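PDB 1ZGH: methionyl-tRNA formyltransferase from Clostridium thermocellum, which probably transfers a formyl group from 10-formyltetrahydrofolate to the amino group of methionine on the initiator methionyl-tRNA. Local coordinates for residues A[99-113]-A[128-141]. Sequence-based numbering, arbitrary orientation.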
loop_
_atom_site.group_PDB
_atom_site.type_symbol
_atom_site.label_atom_id
_atom_site.label_comp_id
_atom_site.label_asym_id
_atom_site.label_seq_id
_atom_site.Cartn_x
_atom_site.Cartn_y
_atom_site.Cartn_z
ATOM N N THR A 99 0.481 6.246 18.844
ATOM C CA THR A 99 -0.336 5.224 18.225
ATOM C C THR A 99 -0.191 5.341 16.729
ATOM O O THR A 99 -0.716 6.261 16.084
ATOM C CB THR A 99 -1.812 5.313 18.644
ATOM O OG1 THR A 99 -1.887 5.295 20.064
ATOM C CG2 THR A 99 -2.587 4.122 18.129
ATOM N N CYS A 100 0.541 4.393 16.172
ATOM C CA CYS A 100 0.818 4.378 14.753
ATOM C C CYS A 100 -0.106 3.372 14.101
ATOM O O CYS A 100 -0.165 2.229 14.545
ATOM C CB CYS A 100 2.283 4.036 14.498
ATOM S SG CYS A 100 3.434 5.321 14.979
ATOM N N VAL A 101 -0.796 3.807 13.041
ATOM C CA VAL A 101 -1.770 2.999 12.314
ATOM C C VAL A 101 -1.334 2.767 10.865
ATOM O O VAL A 101 -1.273 3.690 10.068
ATOM C CB VAL A 101 -3.158 3.666 12.320
ATOM C CG1 VAL A 101 -4.209 2.732 11.743
ATOM C CG2 VAL A 101 -3.510 4.095 13.741
ATOM N N VAL A 102 -1.000 1.532 10.551
ATOM C CA VAL A 102 -0.699 1.117 9.183
ATOM C C VAL A 102 -1.923 0.444 8.567
ATOM O O VAL A 102 -2.681 -0.217 9.254
ATOM C CB VAL A 102 0.544 0.185 9.192
ATOM C CG1 VAL A 102 0.590 -0.751 7.968
ATOM C CG2 VAL A 102 1.782 1.027 9.267
ATOM N N PHE A 103 -2.078 0.592 7.252
ATOM C CA PHE A 103 -3.188 0.026 6.503
ATOM C C PHE A 103 -2.637 -1.026 5.570
ATOM O O PHE A 103 -2.048 -0.691 4.545
ATOM C CB PHE A 103 -3.905 1.145 5.743
ATOM C CG PHE A 103 -4.592 2.109 6.640
ATOM C CD1 PHE A 103 -3.919 3.200 7.150
ATOM C CD2 PHE A 103 -5.914 1.913 7.012
ATOM C CE1 PHE A 103 -4.560 4.082 7.977
ATOM C CE2 PHE A 103 -6.554 2.806 7.823
ATOM C CZ PHE A 103 -5.887 3.879 8.311
ATOM N N HIS A 104 -2.757 -2.297 5.958
ATOM C CA HIS A 104 -2.073 -3.382 5.252
ATOM C C HIS A 104 -3.108 -4.206 4.486
ATOM O O HIS A 104 -4.094 -4.649 5.057
ATOM C CB HIS A 104 -1.257 -4.206 6.234
ATOM C CG HIS A 104 -0.583 -5.390 5.629
ATOM N ND1 HIS A 104 0.623 -5.310 4.972
ATOM C CD2 HIS A 104 -0.952 -6.693 5.583
ATOM C CE1 HIS A 104 0.975 -6.514 4.554
ATOM N NE2 HIS A 104 0.042 -7.376 4.925
HETATM N N MSE A 105 -2.913 -4.357 3.175
HETATM C CA MSE A 105 -3.999 -4.859 2.314
HETATM C C MSE A 105 -4.139 -6.369 2.260
HETATM O O MSE A 105 -4.466 -6.939 1.220
HETATM C CB MSE A 105 -3.904 -4.267 0.897
HETATM C CG MSE A 105 -2.731 -4.682 0.083
HETATM SE SE MSE A 105 -3.154 -4.291 -1.865
HETATM C CE MSE A 105 -3.437 -2.414 -1.740
ATOM N N THR A 106 -3.916 -7.034 3.386
ATOM C CA THR A 106 -4.229 -8.448 3.484
ATOM C C THR A 106 -5.161 -8.709 4.678
ATOM O O THR A 106 -5.311 -7.875 5.601
ATOM C CB THR A 106 -2.977 -9.321 3.602
ATOM O OG1 THR A 106 -2.382 -9.148 4.903
ATOM C CG2 THR A 106 -1.973 -8.971 2.512
ATOM N N ASP A 107 -5.788 -9.874 4.610
ATOM C CA ASP A 107 -6.683 -10.364 5.633
ATOM C C ASP A 107 -5.840 -11.021 6.765
ATOM O O ASP A 107 -5.778 -12.247 6.910
ATOM C CB ASP A 107 -7.685 -11.335 4.961
ATOM C CG ASP A 107 -8.888 -11.676 5.864
ATOM O OD1 ASP A 107 -8.946 -11.180 7.005
ATOM O OD2 ASP A 107 -9.776 -12.449 5.420
ATOM N N LEU A 108 -5.197 -10.178 7.570
ATOM C CA LEU A 108 -4.207 -10.624 8.568
ATOM C C LEU A 108 -4.821 -11.579 9.589
ATOM O O LEU A 108 -5.979 -11.382 9.971
ATOM C CB LEU A 108 -3.593 -9.414 9.286
ATOM C CG LEU A 108 -2.604 -8.600 8.450
ATOM C CD1 LEU A 108 -2.336 -7.246 9.115
ATOM C CD2 LEU A 108 -1.322 -9.356 8.260
ATOM N N PRO A 109 -4.049 -12.600 10.062
ATOM C CA PRO A 109 -2.609 -12.878 9.881
ATOM C C PRO A 109 -2.176 -13.519 8.547
ATOM O O PRO A 109 -0.981 -13.782 8.361
ATOM C CB PRO A 109 -2.295 -13.823 11.048
ATOM C CG PRO A 109 -3.572 -14.610 11.215
ATOM C CD PRO A 109 -4.688 -13.612 10.925
ATOM N N PHE A 110 -3.106 -13.746 7.613
ATOM C CA PHE A 110 -2.707 -14.120 6.252
ATOM C C PHE A 110 -1.999 -12.925 5.587
ATOM O O PHE A 110 -2.495 -11.801 5.608
ATOM C CB PHE A 110 -3.905 -14.565 5.395
ATOM C CG PHE A 110 -3.548 -14.830 3.954
ATOM C CD1 PHE A 110 -3.034 -16.070 3.569
ATOM C CD2 PHE A 110 -3.703 -13.841 2.981
ATOM C CE1 PHE A 110 -2.678 -16.312 2.228
ATOM C CE2 PHE A 110 -3.353 -14.085 1.639
ATOM C CZ PHE A 110 -2.843 -15.333 1.277
ATOM N N GLY A 111 -0.824 -13.174 5.028
ATOM C CA GLY A 111 -0.148 -12.201 4.186
ATOM C C GLY A 111 0.549 -11.081 4.916
ATOM O O GLY A 111 0.555 -9.945 4.455
ATOM N N ARG A 112 1.121 -11.400 6.072
ATOM C CA ARG A 112 2.048 -10.498 6.747
ATOM C C ARG A 112 3.251 -10.269 5.830
ATOM O O ARG A 112 3.746 -11.218 5.234
ATOM C CB ARG A 112 2.521 -11.111 8.072
ATOM C CG ARG A 112 1.461 -11.170 9.174
ATOM C CD ARG A 112 2.035 -11.768 10.460
ATOM N NE ARG A 112 1.041 -11.816 11.528
ATOM C CZ ARG A 112 1.090 -12.628 12.589
ATOM N NH1 ARG A 112 2.086 -13.476 12.756
ATOM N NH2 ARG A 112 0.124 -12.602 13.493
ATOM N N GLY A 113 3.716 -9.028 5.707
ATOM C CA GLY A 113 4.970 -8.751 4.978
ATOM C C GLY A 113 4.844 -7.926 3.711
ATOM O O GLY A 113 3.797 -7.346 3.443
ATOM N N THR A 128 -9.431 -8.985 -1.348
ATOM C CA THR A 128 -8.664 -9.031 -0.103
ATOM C C THR A 128 -9.374 -8.160 0.941
ATOM O O THR A 128 -10.502 -7.707 0.713
ATOM C CB THR A 128 -7.186 -8.576 -0.349
ATOM O OG1 THR A 128 -6.393 -8.792 0.820
ATOM C CG2 THR A 128 -7.081 -7.115 -0.779
ATOM N N LYS A 129 -8.729 -7.928 2.075
ATOM C CA LYS A 129 -9.206 -6.946 3.041
ATOM C C LYS A 129 -8.071 -5.969 3.325
ATOM O O LYS A 129 -6.899 -6.321 3.221
ATOM C CB LYS A 129 -9.687 -7.622 4.327
ATOM C CG LYS A 129 -11.003 -8.390 4.167
ATOM C CD LYS A 129 -11.648 -8.648 5.481
ATOM C CE LYS A 129 -12.743 -9.728 5.409
ATOM N NZ LYS A 129 -13.700 -9.447 4.310
ATOM N N ILE A 130 -8.427 -4.730 3.624
ATOM C CA ILE A 130 -7.493 -3.760 4.158
ATOM C C ILE A 130 -7.636 -3.826 5.682
ATOM O O ILE A 130 -8.739 -3.639 6.192
ATOM C CB ILE A 130 -7.820 -2.325 3.653
ATOM C CG1 ILE A 130 -7.895 -2.312 2.116
ATOM C CG2 ILE A 130 -6.789 -1.308 4.178
ATOM C CD1 ILE A 130 -8.368 -0.978 1.535
ATOM N N SER A 131 -6.545 -4.158 6.383
ATOM C CA SER A 131 -6.500 -4.201 7.826
ATOM C C SER A 131 -5.795 -2.962 8.377
ATOM O O SER A 131 -4.630 -2.679 8.040
ATOM C CB SER A 131 -5.760 -5.448 8.332
ATOM O OG SER A 131 -6.253 -6.624 7.755
ATOM N N ALA A 132 -6.505 -2.223 9.227
ATOM C CA ALA A 132 -5.893 -1.137 9.994
ATOM C C ALA A 132 -5.300 -1.771 11.249
ATOM O O ALA A 132 -6.025 -2.421 12.025
ATOM C CB ALA A 132 -6.917 -0.075 10.327
ATOM N N ILE A 133 -3.983 -1.621 11.423
ATOM C CA ILE A 133 -3.258 -2.230 12.542
ATOM C C ILE A 133 -2.354 -1.259 13.280
ATOM O O ILE A 133 -1.857 -0.293 12.705
ATOM C CB ILE A 133 -2.383 -3.415 12.087
ATOM C CG1 ILE A 133 -1.210 -2.931 11.224
ATOM C CG2 ILE A 133 -3.241 -4.419 11.335
ATOM C CD1 ILE A 133 -0.264 -4.034 10.801
ATOM N N LYS A 134 -2.152 -1.537 14.562
ATOM C CA LYS A 134 -1.296 -0.735 15.410
ATOM C C LYS A 134 0.116 -1.265 15.279
ATOM O O LYS A 134 0.392 -2.421 15.630
ATOM C CB LYS A 134 -1.729 -0.832 16.880
ATOM C CG LYS A 134 -1.051 0.216 17.754
ATOM C CD LYS A 134 -1.422 0.090 19.190
ATOM C CE LYS A 134 -0.620 1.070 20.030
ATOM N NZ LYS A 134 -1.248 1.252 21.370
ATOM N N VAL A 135 1.014 -0.431 14.801
ATOM C CA VAL A 135 2.414 -0.812 14.624
ATOM C C VAL A 135 3.047 -1.246 15.968
ATOM O O VAL A 135 2.909 -0.538 16.976
ATOM C CB VAL A 135 3.184 0.371 14.027
ATOM C CG1 VAL A 135 4.656 0.059 13.857
ATOM C CG2 VAL A 135 2.535 0.766 12.685
ATOM N N ASP A 136 3.717 -2.399 15.975
ATOM C CA ASP A 136 4.349 -2.924 17.206
ATOM C C ASP A 136 5.786 -3.384 16.982
ATOM O O ASP A 136 6.334 -4.121 17.809
ATOM C CB ASP A 136 3.543 -4.099 17.756
ATOM C CG ASP A 136 3.531 -5.311 16.797
ATOM O OD1 ASP A 136 4.122 -5.245 15.689
ATOM O OD2 ASP A 136 2.914 -6.329 17.154
ATOM N N GLY A 137 6.398 -2.997 15.871
ATOM C CA GLY A 137 7.790 -3.399 15.622
ATOM C C GLY A 137 8.038 -4.749 14.934
ATOM O O GLY A 137 9.098 -4.937 14.316
ATOM N N GLY A 138 7.100 -5.696 15.056
ATOM C CA GLY A 138 7.137 -6.926 14.246
ATOM C C GLY A 138 6.595 -6.681 12.847
ATOM O O GLY A 138 5.993 -5.637 12.572
ATOM N N ILE A 139 6.805 -7.643 11.951
ATOM C CA ILE A 139 6.344 -7.523 10.572
ATOM C C ILE A 139 4.839 -7.773 10.512
ATOM O O ILE A 139 4.384 -8.918 10.468
ATOM C CB ILE A 139 7.057 -8.529 9.639
ATOM C CG1 ILE A 139 8.586 -8.385 9.706
ATOM C CG2 ILE A 139 6.577 -8.355 8.203
ATOM C CD1 ILE A 139 9.110 -7.163 9.000
ATOM N N ASP A 140 4.075 -6.696 10.561
ATOM C CA ASP A 140 2.619 -6.731 10.422
ATOM C C ASP A 140 1.930 -7.644 11.450
ATOM O O ASP A 140 0.932 -8.291 11.147
ATOM C CB ASP A 140 2.235 -7.086 8.981
ATOM C CG ASP A 140 2.707 -6.034 7.974
ATOM O OD1 ASP A 140 2.558 -4.821 8.231
ATOM O OD2 ASP A 140 3.242 -6.417 6.930
ATOM N N THR A 141 2.473 -7.667 12.671
ATOM C CA THR A 141 1.980 -8.514 13.763
ATOM C C THR A 141 1.038 -7.769 14.718
ATOM O O THR A 141 0.464 -8.359 15.619
ATOM C CB THR A 141 3.165 -9.054 14.604
ATOM O OG1 THR A 141 4.082 -7.985 14.846
ATOM C CG2 THR A 141 3.894 -10.169 13.869
HETATM O O HOH W 1 -5.695 -11.156 2.007
#
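The Asp140 carboxylate lies over one face of the His104 ring, its CG 3.7 Å above the plane and offset toward the rim. The two planes are 36° apart. At the ring edge, NE2 of His104 donates in plane to Gly111 O (2.7 Å). Gly113 O also lies in that plane, near CE1. Gly113 N holds the carboxylate through the anti lone pair of Asp140 OD2 (2.9 Å). With CG anti to the backbone N (chi1 177°), the His104 ring swings to where Asp140 and Gly111 O meet it. This pairing is consistent with the His and Asp of the formyltransferase active site, but the usual Asn position is Val102. Thr141 CG2 sits over one face of the Arg112 guanidinium, offset toward the rim; NH2 bonds to Gln185. Ile130 CG2 lies at the Phe103 ring edge.

In antiparallel strands 100-104 and 128-134, Val102 with Ile133 and His104 with Ser131 are hydrogen-bonded pairs. Ser131 OG also donates to Thr106 O (2.7 Å), and Thr128 OG1 to Met105 O (2.7 Å).

In the mixed sheet, strand 100-104 runs parallel to 80-83, and 128-134 antiparallel to the edge strand 144-151. Helix 156-178 covers the side of Phe103 and Ile130.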